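PDB 2Z1Q: acyl-CoA dehydrogenase from Thermus thermophilus, which probably oxidises acyl-CoA thioesters to 2,3-dehydroacyl-CoA, using bound FAD and passing the electrons to an acceptor. Local coordinates for residues 322-325 with 326-330; 343-346 with 347-350. One frame throughout, in Å; residues are numbered along the deposited sequence.

Overall arrangement
Contact 1 (322-325 with 326-330) is a run of about two and a half turns near the C-terminal end of helix 300-331, and contact 2 (343-346 with 347-350) is the bend where helix 337-345 gives way to helix 348-372. Their centres lie 9 Å apart and they pack directly: CB of Leu326 rests 3.5 Å from CE2 of Tyr347, CG2 of Thr323 is 3.6 Å from CB of Glu350, and CG2 of Ile327 meets CG1 of Ile344 at 3.8 Å. Both belong to the helical C-terminal part of the enzyme and lie away from the flavin, but helix 348-372 runs on to Ile372, which opens the run Ile372 to Tyr376, part of the FAD pocket.

Contact 1 (322-325 with 326-330)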
ATOM      1  N   ARG B 322      17.732  18.868  -4.890  1.00 30.15           N
ATOM      2  CA  ARG B 322      17.822  20.262  -4.513  1.00 29.60           C
ATOM      3  C   ARG B 322      18.443  20.223  -3.114  1.00 30.25           C
ATOM      4  O   ARG B 322      19.308  21.035  -2.784  1.00 30.68           O
ATOM      5  CB  ARG B 322      16.426  20.899  -4.491  1.00 30.26           C
ATOM      6  CG  ARG B 322      16.388  22.286  -3.868  1.00 28.76           C
ATOM      7  CD  ARG B 322      14.960  22.811  -3.710  1.00 29.95           C
ATOM      8  NE  ARG B 322      14.924  23.858  -2.689  1.00 31.36           N
ATOM      9  CZ  ARG B 322      13.823  24.438  -2.216  1.00 33.72           C
ATOM     10  NH1 ARG B 322      13.932  25.376  -1.284  1.00 35.74           N
ATOM     11  NH2 ARG B 322      12.621  24.087  -2.657  1.00 32.73           N
ATOM     12  N   THR B 323      18.003  19.257  -2.308  1.00 29.45           N
ATOM     13  CA  THR B 323      18.519  19.096  -0.950  1.00 29.10           C
ATOM     14  C   THR B 323      20.021  18.814  -0.963  1.00 29.01           C
ATOM     15  O   THR B 323      20.777  19.451  -0.241  1.00 29.17           O
ATOM     16  CB  THR B 323      17.837  17.923  -0.199  1.00 28.43           C
ATOM     17  OG1 THR B 323      16.437  18.187  -0.039  1.00 28.73           O
ATOM     18  CG2 THR B 323      18.480  17.732   1.173  1.00 26.89           C
ATOM     19  N   VAL B 324      20.442  17.850  -1.778  1.00 29.82           N
ATOM     20  CA  VAL B 324      21.857  17.468  -1.875  1.00 32.32           C
ATOM     21  C   VAL B 324      22.684  18.614  -2.455  1.00 31.51           C
ATOM     22  O   VAL B 324      23.832  18.826  -2.064  1.00 30.49           O
ATOM     23  CB  VAL B 324      22.040  16.188  -2.748  1.00 32.08           C
ATOM     24  CG1 VAL B 324      23.499  15.744  -2.745  1.00 34.64           C
ATOM     25  CG2 VAL B 324      21.176  15.068  -2.199  1.00 35.27           C
ATOM     26  N   GLY B 325      22.083  19.358  -3.380  1.00 32.85           N
ATOM     27  CA  GLY B 325      22.768  20.491  -3.973  1.00 33.46           C
ATOM     28  C   GLY B 325      23.129  21.509  -2.909  1.00 33.39           C
ATOM     29  O   GLY B 325      24.201  22.107  -2.964  1.00 34.52           O
ATOM     30  N   LEU B 326      22.243  21.708  -1.934  1.00 33.99           N
ATOM     31  CA  LEU B 326      22.494  22.653  -0.843  1.00 34.00           C
ATOM     32  C   LEU B 326      23.637  22.164   0.035  1.00 34.49           C
ATOM     33  O   LEU B 326      24.553  22.921   0.369  1.00 35.86           O
ATOM     34  CB  LEU B 326      21.238  22.837   0.005  1.00 33.48           C
ATOM     35  CG  LEU B 326      20.095  23.631  -0.639  1.00 35.48           C
ATOM     36  CD1 LEU B 326      18.812  23.466   0.156  1.00 33.81           C
ATOM     37  CD2 LEU B 326      20.489  25.097  -0.721  1.00 34.07           C
ATOM     38  N   ILE B 327      23.580  20.891   0.405  1.00 33.73           N
ATOM     39  CA  ILE B 327      24.607  20.302   1.240  1.00 34.43           C
ATOM     40  C   ILE B 327      25.986  20.462   0.594  1.00 35.58           C
ATOM     41  O   ILE B 327      26.948  20.866   1.251  1.00 35.41           O
ATOM     42  CB  ILE B 327      24.316  18.802   1.474  1.00 32.07           C
ATOM     43  CG1 ILE B 327      23.005  18.655   2.251  1.00 30.61           C
ATOM     44  CG2 ILE B 327      25.462  18.152   2.214  1.00 27.89           C
ATOM     45  CD1 ILE B 327      22.469  17.231   2.314  1.00 28.52           C
ATOM     46  N   ASP B 328      26.077  20.149  -0.692  1.00 35.76           N
ATOM     47  CA  ASP B 328      27.344  20.257  -1.392  1.00 39.73           C
ATOM     48  C   ASP B 328      27.958  21.650  -1.328  1.00 41.93           C
ATOM     49  O   ASP B 328      29.155  21.782  -1.053  1.00 43.11           O
ATOM     50  CB  ASP B 328      27.183  19.789  -2.843  1.00 38.70           C
ATOM     51  CG  ASP B 328      27.394  18.291  -2.988  1.00 40.13           C
ATOM     52  OD1 ASP B 328      27.058  17.724  -4.049  1.00 40.48           O
ATOM     53  OD2 ASP B 328      27.911  17.680  -2.028  1.00 40.71           O
ATOM     54  N   GLU B 329      27.153  22.685  -1.560  1.00 42.80           N
ATOM     55  CA  GLU B 329      27.658  24.054  -1.505  1.00 44.41           C
ATOM     56  C   GLU B 329      28.147  24.391  -0.101  1.00 43.55           C
ATOM     57  O   GLU B 329      29.198  25.001   0.072  1.00 43.63           O
ATOM     58  CB  GLU B 329      26.580  25.053  -1.927  1.00 44.99           C
ATOM     59  CG  GLU B 329      26.234  25.015  -3.408  1.00 48.49           C
ATOM     60  CD  GLU B 329      25.471  26.251  -3.857  1.00 50.58           C
ATOM     61  OE1 GLU B 329      25.035  26.295  -5.029  1.00 50.83           O
ATOM     62  OE2 GLU B 329      25.312  27.182  -3.036  1.00 51.01           O
ATOM     63  N   ALA B 330      27.382  23.991   0.903  1.00 43.05           N
ATOM     64  CA  ALA B 330      27.769  24.265   2.280  1.00 42.85           C
ATOM     65  C   ALA B 330      29.013  23.472   2.657  1.00 43.42           C
ATOM     66  O   ALA B 330      29.576  23.667   3.730  1.00 43.07           O
ATOM     67  CB  ALA B 330      26.622  23.927   3.220  1.00 41.22           C
TER
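Thr323 and Ile327, one turn apart on helix 300-331, illustrate the two kinds of interaction here. The first is backbone hydrogen bonding. Asp328 N binds Val324 O at 2.9 Å with an N-H...O angle of 167°, Ile327 N reaches Thr323 O at 3.2 Å, and Leu326 N reaches Arg322 O at 3.1 Å; the bond from Glu329 N to Gly325 O is weak.

The second is packing of side chains against this backbone. With CG1 of Ile327 beside its own backbone N (chi1 -64°), the branch lies 3.4 Å from Thr323 O, and its CD1 runs alongside CG2 of Thr323 at 4.2 Å, the two side chains pointing the same way. Leu326 bends back similarly, its CG 3.5 Å from Arg322 O. CG of Glu329 lies 3.6 Å from Gly325 O.

The polar ends turn to other parts of the chain. Arg322 forms a salt bridge with Glu493, while OG1 of Thr323 bonds Tyr490 OH and Ala319 O. Asp328 OD1 accepts from Val91 N, at the start of helix 90-99.

Threonine thus suits its place by offering a methyl to isoleucine and a hydroxyl to tyrosine. The chemistry implies a stretch of helix held by its main chain, whose polar side chains tie it to neighbouring helices.

Contact 2 (343-346 with 347-350); sequences GIEE and YAVE
Tyr347 lies against Glu346, the residue before it, and its side chain can be followed outward from the bend. CB lies next to the peptide link from Glu346. Because CG stays beside the backbone N (chi1 -54°), the ring swings back along the end of helix 337-345, where CD1 brings its edge within 3.7 Å of Gly343 O. Farther out, CE1 lies 3.5 Å from CG of Glu346. That methylene stands over the ring face, 3.9 Å from its centroid and 28° off the normal, a CH-pi contact, while Leu326 of helix 300-331 covers the opposite face. At the tip, OH bonds Gln9 O, and Glu346 sends OE1 to Gly11 N, so both residues hold the N-terminal segment. Tyrosine suits the place by combining a flat apolar body with a polar end. With alanine in place of Tyr347, Gln9 O would probably lose this partner and a gap would be likely to open between Glu346 and Leu326.

The main chain turns through two bonds, Tyr347 N to Ile344 O (2.9 Å) and Ala348 N to Glu345 O. Glu345, bent at chi2, brings OE2 beside CB of Ala348, its OE1 bonding Asn261. A water donates to Glu346 O and to Glu350 OE1 (2.6 Å) and accepts from Val349 N, bridging the bend; the other oxygen of Glu350, OE2, takes the indole N-H of Trp14. A carboxylate in the first turn of a helix is likely to be favoured by the helix dipole.

The arrangement is a tight junction between two consecutive helices, made by a type I beta turn from Glu345 to Ala348, with Tyr347 as N-cap of helix 348-372, in the helical C-terminal domain of the acyl-CoA dehydrogenase family.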
ATOM      1  N   GLY B 343      28.119  20.444   8.164  1.00 34.32           N
ATOM      2  CA  GLY B 343      27.603  20.914   6.891  1.00 35.06           C
ATOM      3  C   GLY B 343      26.358  20.140   6.496  1.00 35.73           C
ATOM      4  O   GLY B 343      25.375  20.719   6.011  1.00 35.03           O
ATOM      5  N   ILE B 344      26.397  18.826   6.696  1.00 34.54           N
ATOM      6  CA  ILE B 344      25.260  17.987   6.367  1.00 34.29           C
ATOM      7  C   ILE B 344      24.155  18.230   7.398  1.00 33.46           C
ATOM      8  O   ILE B 344      22.992  18.401   7.036  1.00 33.76           O
ATOM      9  CB  ILE B 344      25.662  16.504   6.351  1.00 34.73           C
ATOM     10  CG1 ILE B 344      26.753  16.275   5.296  1.00 34.38           C
ATOM     11  CG2 ILE B 344      24.442  15.642   6.067  1.00 35.01           C
ATOM     12  CD1 ILE B 344      27.423  14.912   5.369  1.00 32.75           C
ATOM     13  N   GLU B 345      24.531  18.272   8.674  1.00 32.66           N
ATOM     14  CA  GLU B 345      23.582  18.509   9.762  1.00 33.97           C
ATOM     15  C   GLU B 345      22.761  19.789   9.542  1.00 35.37           C
ATOM     16  O   GLU B 345      21.645  19.908  10.042  1.00 35.20           O
ATOM     17  CB  GLU B 345      24.328  18.603  11.092  1.00 34.00           C
ATOM     18  CG  GLU B 345      23.449  18.938  12.290  1.00 33.49           C
ATOM     19  CD  GLU B 345      22.335  17.926  12.486  1.00 34.55           C
ATOM     20  OE1 GLU B 345      22.543  16.749  12.129  1.00 34.58           O
ATOM     21  OE2 GLU B 345      21.262  18.301  13.003  1.00 34.34           O
ATOM     22  N   GLU B 346      23.324  20.739   8.803  1.00 35.31           N
ATOM     23  CA  GLU B 346      22.635  21.995   8.520  1.00 37.65           C
ATOM     24  C   GLU B 346      21.291  21.730   7.843  1.00 36.57           C
ATOM     25  O   GLU B 346      20.339  22.483   8.033  1.00 36.97           O
ATOM     26  CB  GLU B 346      23.507  22.873   7.610  1.00 39.47           C
ATOM     27  CG  GLU B 346      22.858  24.181   7.173  1.00 44.47           C
ATOM     28  CD  GLU B 346      22.557  25.108   8.338  1.00 47.56           C
ATOM     29  OE1 GLU B 346      21.892  26.141   8.115  1.00 48.90           O
ATOM     30  OE2 GLU B 346      22.987  24.806   9.476  1.00 49.95           O
ATOM     31  N   TYR B 347      21.214  20.658   7.056  1.00 34.81           N
ATOM     32  CA  TYR B 347      19.971  20.333   6.364  1.00 33.36           C
ATOM     33  C   TYR B 347      19.305  19.034   6.831  1.00 31.63           C
ATOM     34  O   TYR B 347      18.689  18.314   6.034  1.00 29.76           O
ATOM     35  CB  TYR B 347      20.212  20.296   4.849  1.00 35.36           C
ATOM     36  CG  TYR B 347      20.834  21.567   4.311  1.00 36.88           C
ATOM     37  CD1 TYR B 347      22.214  21.770   4.373  1.00 37.35           C
ATOM     38  CD2 TYR B 347      20.042  22.591   3.789  1.00 37.77           C
ATOM     39  CE1 TYR B 347      22.788  22.955   3.938  1.00 37.96           C
ATOM     40  CE2 TYR B 347      20.608  23.791   3.348  1.00 37.95           C
ATOM     41  CZ  TYR B 347      21.984  23.961   3.431  1.00 39.14           C
ATOM     42  OH  TYR B 347      22.559  25.144   3.036  1.00 41.30           O
ATOM     43  N   ALA B 348      19.415  18.751   8.130  1.00 30.12           N
ATOM     44  CA  ALA B 348      18.824  17.558   8.730  1.00 28.98           C
ATOM     45  C   ALA B 348      17.327  17.519   8.441  1.00 28.42           C
ATOM     46  O   ALA B 348      16.771  16.469   8.126  1.00 26.93           O
ATOM     47  CB  ALA B 348      19.075  17.554  10.248  1.00 27.17           C
ATOM     48  N   VAL B 349      16.676  18.673   8.539  1.00 29.03           N
ATOM     49  CA  VAL B 349      15.249  18.757   8.274  1.00 28.67           C
ATOM     50  C   VAL B 349      14.936  18.376   6.832  1.00 28.13           C
ATOM     51  O   VAL B 349      14.020  17.586   6.591  1.00 27.43           O
ATOM     52  CB  VAL B 349      14.713  20.168   8.592  1.00 30.11           C
ATOM     53  CG1 VAL B 349      13.239  20.265   8.222  1.00 29.49           C
ATOM     54  CG2 VAL B 349      14.899  20.449  10.073  1.00 28.94           C
ATOM     55  N   GLU B 350      15.692  18.916   5.878  1.00 26.11           N
ATOM     56  CA  GLU B 350      15.478  18.593   4.470  1.00 26.05           C
ATOM     57  C   GLU B 350      15.692  17.090   4.219  1.00 25.56           C
ATOM     58  O   GLU B 350      14.955  16.466   3.452  1.00 25.81           O
ATOM     59  CB  GLU B 350      16.447  19.384   3.578  1.00 27.75           C
ATOM     60  CG  GLU B 350      16.197  20.887   3.425  1.00 30.46           C
ATOM     61  CD  GLU B 350      16.406  21.715   4.693  1.00 32.04           C
ATOM     62  OE1 GLU B 350      17.260  21.366   5.538  1.00 31.40           O
ATOM     63  OE2 GLU B 350      15.712  22.749   4.827  1.00 34.66           O
TER
HETATM   64  O   HOH W   1      17.481  21.617   8.081  1.00 34.72           O